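Local coordinates for E3 ubiquitin-protein ligase HERC2 (Homo sapiens, PDB 4L1M), which is a HECT-type E3 ubiquitin-protein ligase that probably attaches ubiquitin to substrate proteins, here represented by its first RCC1-like beta-propeller domain, at residues L308-H322 / A325-S337. Sequence-based numbering, arbitrary orientation.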
# COMPACT_ATOMS: atom_id res chain seq x y z
N LEU A 308 -19.56 -2.80 5.52
CA LEU A 308 -18.69 -3.13 6.65
C LEU A 308 -19.12 -2.50 7.99
O LEU A 308 -18.50 -2.78 9.01
CB LEU A 308 -17.24 -2.71 6.34
CG LEU A 308 -16.59 -3.34 5.11
CD1 LEU A 308 -15.19 -2.78 4.86
CD2 LEU A 308 -16.51 -4.86 5.21
N GLN A 309 -20.15 -1.65 7.99
CA GLN A 309 -20.71 -1.17 9.25
C GLN A 309 -21.09 -2.39 10.09
O GLN A 309 -21.53 -3.40 9.56
CB GLN A 309 -21.94 -0.28 9.03
N GLY A 310 -20.89 -2.28 11.40
CA GLY A 310 -21.06 -3.42 12.29
C GLY A 310 -19.74 -4.14 12.56
O GLY A 310 -19.56 -4.71 13.62
N LYS A 311 -18.83 -4.12 11.59
CA LYS A 311 -17.54 -4.73 11.77
C LYS A 311 -16.53 -3.65 12.11
O LYS A 311 -16.62 -2.53 11.63
CB LYS A 311 -17.12 -5.50 10.52
CG LYS A 311 -18.17 -6.52 10.05
CD LYS A 311 -18.34 -7.68 11.03
CE LYS A 311 -19.53 -8.57 10.67
NZ LYS A 311 -19.22 -9.75 9.81
N LYS A 312 -15.58 -3.99 12.96
CA LYS A 312 -14.50 -3.10 13.31
C LYS A 312 -13.25 -3.45 12.48
O LYS A 312 -12.55 -4.40 12.78
CB LYS A 312 -14.20 -3.20 14.82
CG LYS A 312 -13.52 -1.96 15.34
CD LYS A 312 -12.40 -2.24 16.31
CE LYS A 312 -11.29 -1.20 16.16
NZ LYS A 312 -10.44 -1.14 17.39
N VAL A 313 -13.00 -2.69 11.44
CA VAL A 313 -11.92 -2.99 10.52
C VAL A 313 -10.60 -2.47 11.07
O VAL A 313 -10.52 -1.32 11.52
CB VAL A 313 -12.19 -2.36 9.15
CG1 VAL A 313 -11.02 -2.60 8.21
CG2 VAL A 313 -13.47 -2.91 8.57
N ILE A 314 -9.57 -3.32 11.04
CA ILE A 314 -8.25 -2.94 11.56
C ILE A 314 -7.20 -2.77 10.48
O ILE A 314 -6.16 -2.19 10.73
CB ILE A 314 -7.73 -3.92 12.66
CG1 ILE A 314 -7.38 -5.31 12.08
CG2 ILE A 314 -8.75 -4.02 13.79
CD1 ILE A 314 -6.79 -6.25 13.10
N ASP A 315 -7.45 -3.28 9.28
CA ASP A 315 -6.60 -2.97 8.13
C ASP A 315 -7.36 -3.18 6.82
O ASP A 315 -8.30 -3.97 6.73
CB ASP A 315 -5.32 -3.84 8.13
CG ASP A 315 -4.27 -3.39 7.07
OD1 ASP A 315 -4.23 -2.21 6.66
OD2 ASP A 315 -3.48 -4.22 6.63
N VAL A 316 -6.94 -2.43 5.81
CA VAL A 316 -7.46 -2.55 4.46
C VAL A 316 -6.27 -2.63 3.53
O VAL A 316 -5.31 -1.91 3.71
CB VAL A 316 -8.31 -1.32 4.05
CG1 VAL A 316 -8.61 -1.36 2.56
CG2 VAL A 316 -9.60 -1.27 4.85
N ALA A 317 -6.36 -3.50 2.53
CA ALA A 317 -5.30 -3.65 1.53
C ALA A 317 -5.95 -3.45 0.17
O ALA A 317 -6.90 -4.14 -0.18
CB ALA A 317 -4.67 -5.01 1.64
N ALA A 318 -5.47 -2.46 -0.57
CA ALA A 318 -6.03 -2.09 -1.85
C ALA A 318 -5.11 -2.56 -2.94
O ALA A 318 -3.99 -2.13 -2.99
CB ALA A 318 -6.20 -0.58 -1.94
N GLY A 319 -5.57 -3.48 -3.78
CA GLY A 319 -4.87 -3.87 -4.99
C GLY A 319 -5.19 -2.84 -6.04
O GLY A 319 -5.63 -1.75 -5.71
N SER A 320 -4.99 -3.16 -7.31
CA SER A 320 -5.31 -2.20 -8.39
C SER A 320 -6.81 -1.91 -8.43
O SER A 320 -7.22 -0.75 -8.31
CB SER A 320 -4.86 -2.74 -9.72
OG SER A 320 -3.46 -2.90 -9.70
N THR A 321 -7.62 -2.95 -8.58
CA THR A 321 -9.06 -2.80 -8.68
C THR A 321 -9.86 -3.71 -7.72
O THR A 321 -11.04 -3.95 -7.95
CB THR A 321 -9.52 -3.04 -10.12
OG1 THR A 321 -9.18 -4.36 -10.51
CG2 THR A 321 -8.85 -2.06 -11.07
N HIS A 322 -9.22 -4.20 -6.65
CA HIS A 322 -9.90 -4.99 -5.62
C HIS A 322 -9.27 -4.72 -4.27
O HIS A 322 -8.18 -4.19 -4.20
CB HIS A 322 -9.86 -6.48 -5.94
CG HIS A 322 -8.58 -7.17 -5.57
ND1 HIS A 322 -7.44 -7.06 -6.33
CD2 HIS A 322 -8.28 -8.02 -4.56
CE1 HIS A 322 -6.48 -7.79 -5.80
NE2 HIS A 322 -6.97 -8.39 -4.73
N ALA A 325 -10.24 -6.35 3.49
CA ALA A 325 -10.32 -5.73 4.81
C ALA A 325 -10.28 -6.77 5.91
O ALA A 325 -10.98 -7.79 5.85
CB ALA A 325 -11.58 -4.92 4.92
N LEU A 326 -9.42 -6.54 6.89
CA LEU A 326 -9.30 -7.43 8.04
C LEU A 326 -10.00 -6.80 9.24
O LEU A 326 -9.82 -5.61 9.52
CB LEU A 326 -7.82 -7.65 8.35
CG LEU A 326 -7.47 -8.52 9.56
CD1 LEU A 326 -7.94 -9.95 9.35
CD2 LEU A 326 -5.96 -8.48 9.76
N THR A 327 -10.82 -7.58 9.93
CA THR A 327 -11.53 -7.09 11.11
C THR A 327 -10.84 -7.50 12.40
O THR A 327 -10.06 -8.47 12.44
CB THR A 327 -12.98 -7.61 11.16
OG1 THR A 327 -12.99 -9.01 11.46
CG2 THR A 327 -13.68 -7.38 9.84
N GLU A 328 -11.15 -6.76 13.46
CA GLU A 328 -10.69 -7.03 14.84
C GLU A 328 -10.89 -8.49 15.25
O GLU A 328 -10.02 -9.09 15.84
CB GLU A 328 -11.42 -6.07 15.80
CG GLU A 328 -11.34 -6.38 17.29
CD GLU A 328 -12.17 -5.39 18.11
OE1 GLU A 328 -13.24 -4.91 17.65
OE2 GLU A 328 -11.78 -5.10 19.25
N ASP A 329 -12.05 -9.06 14.88
CA ASP A 329 -12.38 -10.46 15.17
C ASP A 329 -11.93 -11.41 14.05
O ASP A 329 -12.46 -12.51 13.91
CB ASP A 329 -13.90 -10.61 15.41
CG ASP A 329 -14.75 -10.33 14.14
OD1 ASP A 329 -14.67 -9.21 13.56
OD2 ASP A 329 -15.51 -11.24 13.74
N SER A 330 -10.96 -10.98 13.24
CA SER A 330 -10.22 -11.85 12.34
C SER A 330 -10.97 -12.33 11.06
O SER A 330 -10.55 -13.31 10.42
CB SER A 330 -9.69 -13.07 13.12
OG SER A 330 -8.66 -13.71 12.40
N GLU A 331 -12.07 -11.67 10.70
CA GLU A 331 -12.74 -11.96 9.42
C GLU A 331 -12.02 -11.22 8.31
O GLU A 331 -11.52 -10.12 8.52
CB GLU A 331 -14.20 -11.50 9.43
CG GLU A 331 -15.13 -12.22 10.38
CD GLU A 331 -16.56 -11.68 10.35
OE1 GLU A 331 -17.48 -12.43 10.71
OE2 GLU A 331 -16.77 -10.53 9.98
N VAL A 332 -11.99 -11.81 7.13
CA VAL A 332 -11.39 -11.16 5.96
C VAL A 332 -12.45 -10.93 4.88
O VAL A 332 -12.95 -11.88 4.28
CB VAL A 332 -10.24 -12.02 5.38
CG1 VAL A 332 -9.53 -11.27 4.27
CG2 VAL A 332 -9.26 -12.40 6.49
N HIS A 333 -12.77 -9.67 4.64
CA HIS A 333 -13.79 -9.27 3.65
C HIS A 333 -13.11 -8.81 2.37
O HIS A 333 -12.00 -8.30 2.39
CB HIS A 333 -14.61 -8.12 4.21
CG HIS A 333 -15.44 -8.51 5.40
ND1 HIS A 333 -16.82 -8.46 5.38
CD2 HIS A 333 -15.10 -8.95 6.63
CE1 HIS A 333 -17.29 -8.87 6.54
NE2 HIS A 333 -16.27 -9.18 7.32
N SER A 334 -13.77 -8.99 1.24
CA SER A 334 -13.24 -8.46 -0.02
C SER A 334 -14.35 -7.92 -0.90
O SER A 334 -15.51 -8.24 -0.72
CB SER A 334 -12.48 -9.55 -0.76
OG SER A 334 -13.38 -10.45 -1.40
N TRP A 335 -13.96 -7.11 -1.87
CA TRP A 335 -14.89 -6.58 -2.89
C TRP A 335 -14.10 -6.07 -4.08
O TRP A 335 -12.89 -5.89 -4.00
CB TRP A 335 -15.75 -5.43 -2.32
CG TRP A 335 -14.96 -4.20 -2.03
CD1 TRP A 335 -14.75 -3.18 -2.87
CD2 TRP A 335 -14.29 -3.88 -0.82
NE1 TRP A 335 -13.99 -2.22 -2.26
CE2 TRP A 335 -13.70 -2.63 -0.99
CE3 TRP A 335 -14.16 -4.53 0.42
CZ2 TRP A 335 -12.97 -2.00 0.02
CZ3 TRP A 335 -13.42 -3.90 1.42
CH2 TRP A 335 -12.83 -2.65 1.20
N GLY A 336 -14.82 -5.82 -5.17
CA GLY A 336 -14.24 -5.19 -6.34
C GLY A 336 -14.14 -6.11 -7.53
O GLY A 336 -14.98 -6.99 -7.73
N SER A 337 -13.12 -5.88 -8.35
CA SER A 337 -13.01 -6.56 -9.63
C SER A 337 -12.70 -8.03 -9.42
O SER A 337 -12.01 -8.40 -8.47
CB SER A 337 -11.94 -5.89 -10.50
OG SER A 337 -11.59 -6.69 -11.61
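Lys-311 reaches across to Glu-331 in one blade of the seven-bladed RCC1-like propeller, where strand 313-318 runs antiparallel to strand 322-327 and strand 332-335 follows as the third. Bent at chi2 (-67°) and again at chi4, the lysine chain carries NZ to 2.6 Å from Glu-331 OE2, a salt bridge on the syn lone pair. The same oxygen accepts His-333 NE2 at 3.0 Å, arriving from above the carboxylate. Two donors thus grip OE2, and the NE2 bond, lying in the imidazole plane, limits the ring's rotation. Leu-308 CD2 packs 3.6 Å from His-333 ND1, while CD1 leans on Trp-335 and Ala-325.

A classic beta bulge marks the strand pairing. Ile-314 and Asp-315 both face Leu-326, whose carbonyl O takes a straight bond from Ile-314 N and a weak one from Asp-315 N. Ile-314 CG1 lies 4.1 Å from Leu-326 CG. Asp-315 and Leu-326 share the face that meets Ile-368 of the next blade, and Asp-315 OD1 forms a salt bridge with Arg-265 of the preceding one. Toward the 327-330 turn, Glu-328 N donates a hydrogen bond to Lys-312 O at 2.8 Å. Glu-328 stretches out with CG anti to its N (chi1 167°), bringing OE1 across the aliphatic part of Lys-312 at CD and CB; the charged ends stay 4.6 Å apart, NZ to OE2. At the far end of the contact, Ser-337 N donates to Thr-321 O over 2.9 Å, tilted 25° from the carbonyl plane.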